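Local coordinates for epidermal growth factor receptor pathway substrate 8-like protein 1 (Mus musculus, PDB 2CY5) that probably acts as a signalling adaptor related to EPS8, its phosphotyrosine-binding (PTB) domain being expected to recognise short peptide motifs of partner proteins, at residues Ser9-Asn14 with Ala119-Glu124; Gln49-Arg54 with Val60-Pro65; Tyr74-Ile79 with Gln127-Asn132; Val85-Arg88 with Ser93-Leu96; Leu97-Pro102 with Asp108-Gln113. All coordinates share one frame; numbering follows the deposited sequence.

Contact 1 of 5, residues Ser9-Asn14 with Ala119-Glu124; sequences SQYHVN and AELIRE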
# COMPACT_ATOMS: atom_id res chain seq x y z
N SER A 9 -12.04 17.75 8.34
CA SER A 9 -11.21 18.31 9.37
C SER A 9 -9.82 17.74 9.08
O SER A 9 -9.69 16.63 8.43
CB SER A 9 -11.64 17.77 10.74
OG SER A 9 -13.02 17.97 11.05
N GLN A 10 -8.81 18.41 9.59
CA GLN A 10 -7.38 17.91 9.54
C GLN A 10 -6.69 17.91 10.83
O GLN A 10 -6.97 18.73 11.74
CB GLN A 10 -6.44 18.65 8.65
CG GLN A 10 -7.01 19.90 8.15
CD GLN A 10 -6.01 20.58 7.23
OE1 GLN A 10 -6.01 20.34 6.00
NE2 GLN A 10 -5.10 21.36 7.83
N TYR A 11 -5.75 17.01 10.96
CA TYR A 11 -4.99 16.85 12.17
C TYR A 11 -3.51 16.58 11.80
O TYR A 11 -3.20 15.96 10.71
CB TYR A 11 -5.47 15.60 12.88
CG TYR A 11 -6.94 15.67 13.09
CD1 TYR A 11 -7.82 15.06 12.16
CD2 TYR A 11 -7.46 16.33 14.21
CE1 TYR A 11 -9.23 15.08 12.34
CE2 TYR A 11 -8.90 16.33 14.44
CZ TYR A 11 -9.74 15.71 13.53
OH TYR A 11 -11.07 15.63 13.70
N HIS A 12 -2.61 17.17 12.56
CA HIS A 12 -1.22 16.80 12.31
C HIS A 12 -0.96 15.53 13.15
O HIS A 12 -1.38 15.45 14.33
CB HIS A 12 -0.28 17.87 12.76
CG HIS A 12 -0.34 19.08 11.89
ND1 HIS A 12 0.69 19.42 11.03
CD2 HIS A 12 -1.33 19.97 11.67
CE1 HIS A 12 0.32 20.47 10.34
NE2 HIS A 12 -0.90 20.82 10.70
N VAL A 13 -0.30 14.52 12.53
CA VAL A 13 0.02 13.35 13.30
C VAL A 13 1.43 12.92 12.87
O VAL A 13 1.91 13.41 11.86
CB VAL A 13 -0.97 12.14 12.91
CG1 VAL A 13 -2.41 12.54 13.23
CG2 VAL A 13 -0.79 11.84 11.46
N ASN A 14 1.95 11.93 13.56
CA ASN A 14 3.22 11.29 13.14
C ASN A 14 2.85 9.87 12.72
O ASN A 14 2.39 9.05 13.54
CB ASN A 14 4.15 11.16 14.39
CG ASN A 14 4.84 12.53 14.72
OD1 ASN A 14 4.98 13.30 13.91
ND2 ASN A 14 5.19 12.73 15.91
N ALA A 119 -5.31 10.98 19.84
CA ALA A 119 -5.80 10.01 18.83
C ALA A 119 -7.29 9.84 19.07
O ALA A 119 -8.01 9.48 18.18
CB ALA A 119 -5.11 8.54 19.11
N GLU A 120 -7.74 10.08 20.32
CA GLU A 120 -9.17 9.86 20.63
C GLU A 120 -10.11 10.74 19.84
O GLU A 120 -11.20 10.25 19.39
CB GLU A 120 -9.45 10.14 22.10
CG GLU A 120 -10.82 9.69 22.38
CD GLU A 120 -10.89 8.14 22.35
OE1 GLU A 120 -12.00 7.68 21.94
OE2 GLU A 120 -9.84 7.46 22.75
N LEU A 121 -9.70 11.95 19.63
CA LEU A 121 -10.54 12.92 18.87
C LEU A 121 -10.55 12.52 17.45
O LEU A 121 -11.57 12.61 16.78
CB LEU A 121 -9.92 14.32 19.00
CG LEU A 121 -10.65 15.53 18.39
CD1 LEU A 121 -11.93 15.75 19.14
CD2 LEU A 121 -9.87 16.83 18.50
N ILE A 122 -9.44 11.95 16.97
CA ILE A 122 -9.44 11.61 15.50
C ILE A 122 -10.25 10.35 15.26
O ILE A 122 -10.96 10.27 14.24
CB ILE A 122 -7.95 11.41 14.93
CG1 ILE A 122 -7.07 12.71 15.15
CG2 ILE A 122 -8.03 11.10 13.44
CD1 ILE A 122 -5.48 12.44 14.97
N ARG A 123 -10.12 9.37 16.18
CA ARG A 123 -10.93 8.15 16.17
C ARG A 123 -12.42 8.51 16.12
O ARG A 123 -13.15 7.96 15.28
CB ARG A 123 -10.67 7.31 17.41
CG ARG A 123 -11.64 6.10 17.48
CD ARG A 123 -11.57 5.49 18.85
NE ARG A 123 -12.37 6.42 19.64
CZ ARG A 123 -13.69 6.52 19.48
NH1 ARG A 123 -14.34 5.75 18.60
NH2 ARG A 123 -14.35 7.41 20.20
N GLU A 124 -12.87 9.46 16.93
CA GLU A 124 -14.31 9.75 16.90
C GLU A 124 -14.69 10.32 15.64
O GLU A 124 -15.74 9.99 15.21
CB GLU A 124 -14.74 10.76 18.02
CG GLU A 124 -14.93 10.20 19.37
CD GLU A 124 -15.20 11.45 20.34
OE1 GLU A 124 -14.23 12.01 20.99
OE2 GLU A 124 -16.37 11.91 20.34
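The C-terminal helix of the PTB domain, helix 118-133, packs here against the first strand of the PH-like sheet: Tyr11 and Val13 of strand 9-20 meet Leu121 and Ile122. Ile122 sits over one face of the Tyr11 ring, its CG1 3.7 Å from the ring centroid and 16° off the ring normal, which makes a CH-pi contact. Within the ring, Tyr11 CG comes nearest to Ile122 CG1, at 3.6 Å, so the methylene lies off-centre, toward the CB end. With chi1 at -58°, Ile122 CG1 lies over the ring and the chain carries on to CD1, which ends 3.5 Å from Val13 CG1 and also touches Tyr11 CB. One isoleucine thus bridges two residues on the same side of the strand. Leu121 CD2 approaches Tyr11 CE2 obliquely at 4.2 Å, in a more exposed position. The phenol OH of Tyr11 hydrogen-bonds to Asp125 OD2, one turn further along the helix, and Asp125 is also a residue of the calcium site. No hydrogen bond joins the two segments themselves. Dispersion and CH-pi packing therefore hold the helix to the strand here, while the bond to Asp125 probably helps to fix the tilt of the ring against Ile122.

Contact 2 of 5, residues Gln49-Arg54 with Val60-Pro65; sequences QEMLLR and VTLLDP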
# COMPACT_ATOMS: atom_id res chain seq x y z
N GLN A 49 7.11 10.00 11.38
CA GLN A 49 7.15 10.90 10.23
C GLN A 49 5.98 11.78 10.30
O GLN A 49 4.85 11.27 10.30
CB GLN A 49 7.11 10.10 8.95
CG GLN A 49 7.04 10.96 7.70
CD GLN A 49 7.24 10.10 6.41
OE1 GLN A 49 8.13 9.23 6.36
NE2 GLN A 49 6.42 10.36 5.36
N GLU A 50 6.16 13.12 10.25
CA GLU A 50 5.01 14.00 10.44
C GLU A 50 4.16 14.06 9.22
O GLU A 50 4.62 14.08 8.12
CB GLU A 50 5.46 15.44 10.91
CG GLU A 50 4.16 16.24 11.34
CD GLU A 50 4.52 17.67 11.86
OE1 GLU A 50 5.33 17.70 12.80
OE2 GLU A 50 4.00 18.70 11.34
N MSE A 51 2.84 14.03 9.40
CA MSE A 51 1.95 14.06 8.26
C MSE A 51 0.66 14.77 8.67
O MSE A 51 0.31 14.89 9.85
CB MSE A 51 1.50 12.61 7.89
CG MSE A 51 2.40 11.84 7.03
SE MSE A 51 1.62 10.05 6.73
CE MSE A 51 3.36 9.54 5.84
N LEU A 52 -0.05 15.16 7.67
CA LEU A 52 -1.40 15.78 7.79
C LEU A 52 -2.47 14.76 7.49
O LEU A 52 -2.59 14.30 6.36
CB LEU A 52 -1.59 16.82 6.71
CG LEU A 52 -2.45 18.03 7.06
CD1 LEU A 52 -2.66 18.25 8.56
CD2 LEU A 52 -1.68 19.23 6.43
N LEU A 53 -3.30 14.44 8.48
CA LEU A 53 -4.37 13.45 8.29
C LEU A 53 -5.73 14.21 8.14
O LEU A 53 -6.15 15.05 9.02
CB LEU A 53 -4.36 12.43 9.46
CG LEU A 53 -5.36 11.26 9.28
CD1 LEU A 53 -5.21 10.12 10.36
CD2 LEU A 53 -6.81 11.75 9.53
N ARG A 54 -6.33 14.06 6.97
CA ARG A 54 -7.57 14.72 6.65
C ARG A 54 -8.78 13.82 6.58
O ARG A 54 -8.77 12.76 5.97
CB ARG A 54 -7.34 15.57 5.42
CG ARG A 54 -8.59 16.38 5.02
CD ARG A 54 -8.44 17.22 3.69
NE ARG A 54 -7.38 18.24 3.81
CZ ARG A 54 -6.84 18.86 2.74
NH1 ARG A 54 -7.25 18.59 1.48
NH2 ARG A 54 -5.88 19.75 2.91
N VAL A 60 -10.29 9.16 4.00
CA VAL A 60 -9.27 9.64 4.91
C VAL A 60 -8.07 9.86 4.00
O VAL A 60 -7.71 8.96 3.20
CB VAL A 60 -8.90 8.62 6.03
CG1 VAL A 60 -7.69 9.07 6.81
CG2 VAL A 60 -10.06 8.51 6.93
N THR A 61 -7.49 11.04 4.07
CA THR A 61 -6.30 11.39 3.24
C THR A 61 -5.08 11.73 4.07
O THR A 61 -5.24 12.34 5.16
CB THR A 61 -6.66 12.60 2.38
OG1 THR A 61 -7.84 12.27 1.60
CG2 THR A 61 -5.55 12.90 1.47
N LEU A 62 -3.87 11.35 3.65
CA LEU A 62 -2.65 11.70 4.34
C LEU A 62 -1.84 12.67 3.43
O LEU A 62 -1.51 12.29 2.26
CB LEU A 62 -1.76 10.48 4.60
CG LEU A 62 -2.55 9.47 5.45
CD1 LEU A 62 -1.78 8.20 5.52
CD2 LEU A 62 -2.49 10.12 6.99
N LEU A 63 -1.45 13.84 3.94
CA LEU A 63 -0.67 14.80 3.14
C LEU A 63 0.66 15.23 3.71
O LEU A 63 0.87 15.19 4.93
CB LEU A 63 -1.52 16.07 2.85
CG LEU A 63 -3.06 15.83 2.64
CD1 LEU A 63 -3.94 17.01 3.18
CD2 LEU A 63 -3.26 15.75 1.24
N ASP A 64 1.59 15.72 2.86
CA ASP A 64 2.85 16.24 3.37
C ASP A 64 2.49 17.57 4.03
O ASP A 64 1.83 18.38 3.41
CB ASP A 64 3.81 16.47 2.26
CG ASP A 64 5.11 17.04 2.78
OD1 ASP A 64 5.20 18.28 3.07
OD2 ASP A 64 6.03 16.22 2.94
N PRO A 65 2.82 17.77 5.30
CA PRO A 65 2.52 18.96 6.09
C PRO A 65 2.87 20.33 5.53
O PRO A 65 2.32 21.34 5.99
CB PRO A 65 3.21 18.69 7.42
CG PRO A 65 4.26 17.82 7.08
CD PRO A 65 3.64 16.87 6.09
O HOH W 1 6.25 14.49 5.40
O HOH W 2 -9.71 13.47 3.24
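Leu52 and Leu63 exchange two backbone hydrogen bonds, Leu52 N to Leu63 O at 2.9 Å and Leu63 N to Leu52 O at 2.7 Å. Arg54 and Thr61 repeat the exchange, with Arg54 N to Thr61 O nearly straight (175°). Between them lies the non-hydrogen-bonded pair Leu53 and Leu62, where Leu62 CD2 reaches Leu53 CG at 3.8 Å. Leu53 CD2 also meets Val60 CG1, and the selenium of selenomethionine Met51 rests 4.0 Å from Leu62 CB. The other face of the sheet carries Leu52, Leu63, Thr61 and Arg54. There the Arg54 chain, extended to CD, bends at chi3 (-62°) and brings one guanidinium face over Leu63 CD1, 3.4 Å from Arg54 NH2. These pairs form the antiparallel hairpin of strands 49-55 and 59-63 in the PTB-domain sheet. Past the last pair, Pro65 CD packs on Glu50 O at 3.6 Å. A water donates to both Glu50 O and Asp64 OD2 and so ties the strand to the turn, where Asp64 OD1 accepts from the backbone N of Val66 and of Ser67. Further out, Gln10 OE1 of strand 9-20 accepts from Arg54 NH2, and Glu103 of the second subunit packs on Gln49 and Met51.

Contact 3 of 5, residues Tyr74-Ile79 with Gln127-Asn132; sequences YPLDAI and QGALQN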
# COMPACT_ATOMS: atom_id res chain seq x y z
N TYR A 74 -7.52 6.77 1.66
CA TYR A 74 -8.32 5.61 1.88
C TYR A 74 -9.81 5.93 1.89
O TYR A 74 -10.32 6.54 2.84
CB TYR A 74 -7.95 5.03 3.23
CG TYR A 74 -6.46 4.84 3.49
CD1 TYR A 74 -5.72 5.85 4.11
CD2 TYR A 74 -5.78 3.65 3.07
CE1 TYR A 74 -4.35 5.74 4.31
CE2 TYR A 74 -4.40 3.51 3.27
CZ TYR A 74 -3.68 4.59 3.89
OH TYR A 74 -2.29 4.60 4.06
N PRO A 75 -10.53 5.55 0.86
CA PRO A 75 -11.96 5.79 0.78
C PRO A 75 -12.55 5.07 1.97
O PRO A 75 -12.00 4.01 2.39
CB PRO A 75 -12.39 5.10 -0.54
CG PRO A 75 -11.31 4.12 -0.78
CD PRO A 75 -9.99 4.76 -0.31
N LEU A 76 -13.69 5.55 2.49
CA LEU A 76 -14.19 5.03 3.72
C LEU A 76 -14.57 3.60 3.59
O LEU A 76 -14.53 2.88 4.54
CB LEU A 76 -15.38 5.88 4.17
CG LEU A 76 -14.92 7.33 4.56
CD1 LEU A 76 -16.22 8.04 5.17
CD2 LEU A 76 -13.79 7.43 5.69
N ASP A 77 -14.90 3.19 2.39
CA ASP A 77 -15.27 1.77 2.13
C ASP A 77 -14.09 0.79 2.44
O ASP A 77 -14.31 -0.34 2.75
CB ASP A 77 -15.55 1.64 0.61
CG ASP A 77 -16.28 0.42 0.30
OD1 ASP A 77 -16.36 0.08 -0.91
OD2 ASP A 77 -16.76 -0.18 1.30
N ALA A 78 -12.82 1.26 2.27
CA ALA A 78 -11.58 0.54 2.56
C ALA A 78 -11.26 0.48 4.05
O ALA A 78 -10.47 -0.34 4.46
CB ALA A 78 -10.40 1.27 1.80
N ILE A 79 -11.84 1.30 4.93
CA ILE A 79 -11.46 1.19 6.39
C ILE A 79 -12.21 0.11 7.12
O ILE A 79 -13.41 0.14 7.18
CB ILE A 79 -11.68 2.64 7.04
CG1 ILE A 79 -10.86 3.60 6.19
CG2 ILE A 79 -11.32 2.69 8.48
CD1 ILE A 79 -10.92 5.05 6.68
N GLN A 127 -14.68 7.58 13.01
CA GLN A 127 -15.84 6.61 13.25
C GLN A 127 -17.22 7.31 12.89
O GLN A 127 -18.12 6.65 12.35
CB GLN A 127 -15.90 6.21 14.71
CG GLN A 127 -16.95 5.14 14.96
CD GLN A 127 -16.76 3.88 14.08
OE1 GLN A 127 -15.66 3.25 14.11
NE2 GLN A 127 -17.83 3.50 13.29
N GLY A 128 -17.36 8.60 13.21
CA GLY A 128 -18.55 9.35 12.78
C GLY A 128 -18.67 9.37 11.25
O GLY A 128 -19.81 9.14 10.70
N ALA A 129 -17.54 9.50 10.55
CA ALA A 129 -17.59 9.56 9.10
C ALA A 129 -17.91 8.16 8.56
O ALA A 129 -18.75 8.06 7.64
CB ALA A 129 -16.31 10.16 8.44
N LEU A 130 -17.41 7.10 9.21
CA LEU A 130 -17.71 5.75 8.83
C LEU A 130 -19.22 5.46 9.03
O LEU A 130 -19.84 4.98 8.10
CB LEU A 130 -16.91 4.71 9.71
CG LEU A 130 -15.45 4.76 9.28
CD1 LEU A 130 -14.58 3.73 10.09
CD2 LEU A 130 -15.41 4.21 7.88
N GLN A 131 -19.77 5.73 10.19
CA GLN A 131 -21.18 5.53 10.43
C GLN A 131 -21.98 6.24 9.36
O GLN A 131 -22.91 5.68 8.79
CB GLN A 131 -21.65 6.16 11.71
CG GLN A 131 -21.14 5.49 12.95
CD GLN A 131 -21.36 6.34 14.31
OE1 GLN A 131 -20.76 6.00 15.37
NE2 GLN A 131 -22.22 7.39 14.27
N ASN A 132 -21.64 7.48 9.11
CA ASN A 132 -22.37 8.24 8.13
C ASN A 132 -22.33 7.52 6.78
O ASN A 132 -23.38 7.14 6.21
CB ASN A 132 -21.77 9.64 7.99
CG ASN A 132 -22.51 10.49 6.95
OD1 ASN A 132 -21.90 11.34 6.29
ND2 ASN A 132 -23.83 10.27 6.81
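Leu76 O accepts a backbone hydrogen bond from Ile79 N at 3.1 Å, and a methyl of the C-terminal helix, Leu130 CD2, lies 3.7 Å from the same oxygen. That bond and the one from Ala78 N to Pro75 O (2.9 Å) wind residues 76-78 into a short 3-10 turn, which sets Leu76 and Ile79 facing the helix together. Leu130 carries the contact with both of its methyls. A chi1 of -72° swings its branched end forward to the turn: CD2 lies against Leu76 CB at 4.1 Å, and CD1 meets Ile79 CG2 at 3.8 Å, the Leu130 and Ile79 side chains crossing at about a right angle. Leu76 CD1 rests against the helix backbone, 3.5 Å from Ala129 O and 3.9 Å from Ala129 CB. All four touching residues are buried, and no hydrogen bond crosses between the segments. Val60 of strand 59-63 packs on both Leu76 and Ile79, while Tyr133, further along the helix, touches Leu76. Helix 118-133 here closes one end of the sheet over the link between strands 70-75 and 79-85, as the C-terminal helix does in the PH-like superfold shared by PTB domains.

Contact 4 of 5, residues Val85-Arg88 with Ser93-Leu96; sequences VMPR and SLLL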
# COMPACT_ATOMS: atom_id res chain seq x y z
N VAL A 85 -5.47 3.80 21.15
CA VAL A 85 -5.05 2.95 22.26
C VAL A 85 -3.81 3.50 22.89
O VAL A 85 -3.10 4.25 22.22
CB VAL A 85 -4.85 1.45 21.82
CG1 VAL A 85 -3.80 1.33 20.80
CG2 VAL A 85 -4.48 0.58 23.04
N MSE A 86 -3.62 3.20 24.19
CA MSE A 86 -2.43 3.60 24.99
C MSE A 86 -1.67 2.35 25.38
O MSE A 86 -1.89 1.76 26.44
CB MSE A 86 -2.80 4.28 26.31
CG MSE A 86 -1.60 4.60 27.23
SE MSE A 86 -1.98 6.45 27.76
CE MSE A 86 -3.51 5.73 28.73
N PRO A 87 -0.75 1.91 24.55
CA PRO A 87 -0.04 0.68 24.97
C PRO A 87 0.72 0.82 26.34
O PRO A 87 1.04 1.94 26.82
CB PRO A 87 0.92 0.42 23.79
CG PRO A 87 1.23 1.85 23.33
CD PRO A 87 -0.11 2.55 23.40
N ARG A 88 1.02 -0.32 26.95
CA ARG A 88 1.72 -0.27 28.23
C ARG A 88 3.09 0.35 28.03
O ARG A 88 3.87 -0.07 27.16
CB ARG A 88 1.85 -1.67 28.81
CG ARG A 88 0.53 -2.44 28.71
CD ARG A 88 0.53 -3.62 29.67
NE ARG A 88 0.56 -3.21 31.08
CZ ARG A 88 0.32 -4.04 32.10
NH1 ARG A 88 0.03 -5.32 31.86
NH2 ARG A 88 0.33 -3.57 33.36
N SER A 93 -1.62 8.34 23.36
CA SER A 93 -2.56 7.55 22.64
C SER A 93 -2.08 7.28 21.17
O SER A 93 -1.45 8.09 20.52
CB SER A 93 -3.93 8.29 22.70
OG SER A 93 -5.08 7.39 22.69
N LEU A 94 -2.27 6.08 20.69
CA LEU A 94 -1.96 5.84 19.29
C LEU A 94 -3.34 5.74 18.56
O LEU A 94 -4.33 5.19 19.09
CB LEU A 94 -1.33 4.50 19.17
CG LEU A 94 0.04 4.54 19.95
CD1 LEU A 94 0.66 3.18 19.72
CD2 LEU A 94 0.98 5.74 19.47
N LEU A 95 -3.34 6.16 17.31
CA LEU A 95 -4.48 6.03 16.48
C LEU A 95 -4.21 4.72 15.60
O LEU A 95 -3.16 4.58 14.92
CB LEU A 95 -4.57 7.21 15.53
CG LEU A 95 -5.71 6.92 14.50
CD1 LEU A 95 -7.13 6.94 15.12
CD2 LEU A 95 -5.71 8.10 13.33
N LEU A 96 -5.09 3.75 15.65
CA LEU A 96 -4.87 2.58 14.82
C LEU A 96 -5.90 2.58 13.74
O LEU A 96 -7.15 2.83 13.95
CB LEU A 96 -5.03 1.39 15.71
CG LEU A 96 -4.53 0.04 15.23
CD1 LEU A 96 -4.48 -0.96 16.37
CD2 LEU A 96 -5.50 -0.37 14.33
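A terminal antiparallel pairing joins the end of strand 79-85 to the start of strand 94-99, next to the loop that links these two neighbours at one side of the sheet. Val85 and Leu94 form a hydrogen-bonded pair and exchange two backbone bonds. Leu94 N gives a straight bond (176°) to Val85 O; its modelled length of 2.5 Å is shorter than usual for such a pair, and the exact value is doubtful. The return bond from Val85 N to Leu94 O, at 2.7 Å, is more bent (149°). Val85 O also receives a CA-H...O contact from Ser93 CA, 3.4 Å away, so donors from two successive residues converge on one carbonyl. Val85 and Leu94 project to the same face of the sheet, though their side chains touch lightly, Val85 CG1 standing 4.3 Å from Leu94 CB. Closer packing comes from the loop. The backbone after Val85 turns the ring of Pro87 across the end of Leu94, the two side chains at about a right angle. With chi1 at -65°, Leu94 holds its branch beside its own backbone N, where CD1 lies 3.8 Å from Pro87 CD. Leu94 also packs on Leu37 of helix 30-42 and Phe111 of strand 108-114; Val85 reaches Val30 and Ser34 of the same helix. Ser93 touches Ala119 of helix 118-133. The chemistry is thus divided: the two backbone bonds fix the alignment of the strands, while the Pro87-Leu94 packing holds the departing loop against the apolar layer beneath helix 30-42.

Contact 5 of 5, residues Leu97-Pro102 with Asp108-Gln113; sequences LVCQEP and DVHFFQ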
# COMPACT_ATOMS: atom_id res chain seq x y z
N LEU A 97 -5.48 2.38 12.51
CA LEU A 97 -6.44 2.25 11.37
C LEU A 97 -6.16 0.92 10.63
O LEU A 97 -5.01 0.65 10.25
CB LEU A 97 -6.33 3.38 10.32
CG LEU A 97 -6.98 4.69 10.52
CD1 LEU A 97 -6.44 5.62 9.34
CD2 LEU A 97 -8.47 4.45 10.34
N VAL A 98 -7.15 0.07 10.47
CA VAL A 98 -6.90 -1.14 9.67
C VAL A 98 -7.63 -0.87 8.37
O VAL A 98 -8.84 -0.52 8.39
CB VAL A 98 -7.52 -2.33 10.36
CG1 VAL A 98 -7.32 -3.70 9.41
CG2 VAL A 98 -7.04 -2.39 11.84
N CYS A 99 -6.97 -1.03 7.17
CA CYS A 99 -7.64 -0.77 5.90
C CYS A 99 -7.52 -2.11 5.08
O CYS A 99 -6.58 -2.94 5.34
CB CYS A 99 -6.86 0.29 5.16
SG CYS A 99 -7.04 1.75 6.16
N GLN A 100 -8.42 -2.31 4.14
CA GLN A 100 -8.30 -3.51 3.21
C GLN A 100 -8.38 -2.81 1.89
O GLN A 100 -9.49 -2.33 1.46
CB GLN A 100 -9.51 -4.49 3.38
CG GLN A 100 -9.53 -5.67 2.26
CD GLN A 100 -8.15 -6.38 2.26
OE1 GLN A 100 -7.29 -6.14 1.40
NE2 GLN A 100 -7.94 -7.19 3.22
N GLU A 101 -7.24 -2.53 1.29
CA GLU A 101 -7.23 -1.87 -0.01
C GLU A 101 -7.71 -2.98 -1.05
O GLU A 101 -7.38 -4.24 -0.94
CB GLU A 101 -5.86 -1.42 -0.36
CG GLU A 101 -5.39 -0.30 0.53
CD GLU A 101 -4.05 0.20 0.11
OE1 GLU A 101 -3.86 0.43 -1.11
OE2 GLU A 101 -3.15 0.38 0.98
N PRO A 102 -8.54 -2.57 -2.03
CA PRO A 102 -9.07 -3.52 -3.07
C PRO A 102 -8.02 -4.37 -3.83
O PRO A 102 -8.15 -5.60 -4.00
CB PRO A 102 -9.82 -2.58 -4.06
CG PRO A 102 -8.90 -1.27 -4.05
CD PRO A 102 -8.70 -1.15 -2.46
N ASP A 108 -4.06 -4.05 6.06
CA ASP A 108 -2.84 -3.50 6.66
C ASP A 108 -3.29 -2.79 7.97
O ASP A 108 -4.47 -2.25 8.01
CB ASP A 108 -2.37 -2.35 5.78
CG ASP A 108 -1.91 -2.80 4.38
OD1 ASP A 108 -1.14 -3.78 4.49
OD2 ASP A 108 -2.25 -2.20 3.28
N VAL A 109 -2.34 -2.78 8.91
CA VAL A 109 -2.51 -2.01 10.14
C VAL A 109 -1.67 -0.72 10.00
O VAL A 109 -0.47 -0.82 9.71
CB VAL A 109 -2.00 -2.81 11.30
CG1 VAL A 109 -1.87 -1.84 12.57
CG2 VAL A 109 -2.97 -4.03 11.46
N HIS A 110 -2.26 0.45 10.20
CA HIS A 110 -1.47 1.68 10.18
C HIS A 110 -1.52 2.29 11.68
O HIS A 110 -2.62 2.39 12.31
CB HIS A 110 -2.09 2.69 9.29
CG HIS A 110 -2.29 2.26 7.86
ND1 HIS A 110 -1.30 2.38 6.91
CD2 HIS A 110 -3.36 1.68 7.23
CE1 HIS A 110 -1.74 1.87 5.76
NE2 HIS A 110 -2.98 1.43 5.93
N PHE A 111 -0.37 2.65 12.24
CA PHE A 111 -0.34 3.29 13.56
C PHE A 111 0.16 4.73 13.41
O PHE A 111 1.23 5.00 12.73
CB PHE A 111 0.62 2.57 14.49
CG PHE A 111 0.04 1.45 15.26
CD1 PHE A 111 -0.78 1.67 16.32
CD2 PHE A 111 0.39 0.13 14.92
CE1 PHE A 111 -1.25 0.62 17.11
CE2 PHE A 111 -0.07 -0.97 15.69
CZ PHE A 111 -0.90 -0.75 16.83
N PHE A 112 -0.55 5.65 14.12
CA PHE A 112 -0.20 7.10 14.14
C PHE A 112 -0.18 7.57 15.55
O PHE A 112 -0.88 7.04 16.41
CB PHE A 112 -1.19 7.94 13.33
CG PHE A 112 -1.37 7.49 11.92
CD1 PHE A 112 -2.33 6.46 11.59
CD2 PHE A 112 -0.72 8.10 10.89
CE1 PHE A 112 -2.64 6.12 10.25
CE2 PHE A 112 -1.00 7.76 9.47
CZ PHE A 112 -1.99 6.77 9.16
N GLN A 113 0.72 8.50 15.82
CA GLN A 113 0.89 9.08 17.18
C GLN A 113 0.18 10.38 17.06
O GLN A 113 0.34 11.13 16.10
CB GLN A 113 2.32 9.43 17.40
CG GLN A 113 2.61 9.93 18.71
CD GLN A 113 4.10 10.01 18.84
OE1 GLN A 113 4.86 10.56 17.96
NE2 GLN A 113 4.56 9.46 19.94
O HOH W 3 -4.68 -3.69 2.29
O HOH W 4 -3.52 0.01 3.51
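Chi1 of -66° at Cys99 and -57° at His110 brings the thiol beside the imidazole, Cys99 SG coming to His110 CD2 at 3.8 Å, oblique to the ring; the strand register places both residues, with Asp108, on one face of the hairpin. A similar turn at Asp108 carries its carboxylate to a shared water. This water sits at the imidazole edge, in its plane and 2.9 Å from His110 NE2, and donates to Asp108 OD2 and to Glu101 OE2. The two carboxylates, their planes 70° apart, bring Glu101 OE2 within 3.6 Å of Asp108 OD2. The water between them and a salt bridge from Asp108 OD2 to Arg104 NH2 of the second subunit would offset their repulsion. The other ring nitrogen, His110 ND1, is hydrogen-bonded to Thr18 OG1. Beneath this polar end, Leu97 and His110 exchange two backbone hydrogen bonds (Leu97 N to His110 O 2.9 Å), as do Cys99 and Asp108 (Asp108 N to Cys99 O 2.8 Å). Toward the core, Leu97 CD1 packs obliquely on Phe112 CE1 at 3.9 Å. The pairing is that of an antiparallel beta hairpin, strands 94-99 and 108-114 of the PTB-domain sheet, with its turn end drawn into the subunit interface.

In the fold
Contacts 2, 4 and 5 are strand pairings within one antiparallel sheet. Contacts 1 and 3 both use helix 118-133, set against strand 9-20 in the first and against the link at the end of the sheet in the second, with no hydrogen bond across. Contacts 1, 2, 3 and 5 are largely buried; contact 4, at the sheet margin, is only partly so. Strand 9-20 of contact 1 lies between strand 49-55 of contact 2 and strand 108-114 of contact 5, with probable backbone hydrogen bonds between Val13 O and Met51 N and between Asn14 O and Gln113 N. Contacts 4 and 5 share strand 94-99. Only contacts 2 and 5 touch the second subunit, by packing and mainly by charge respectively.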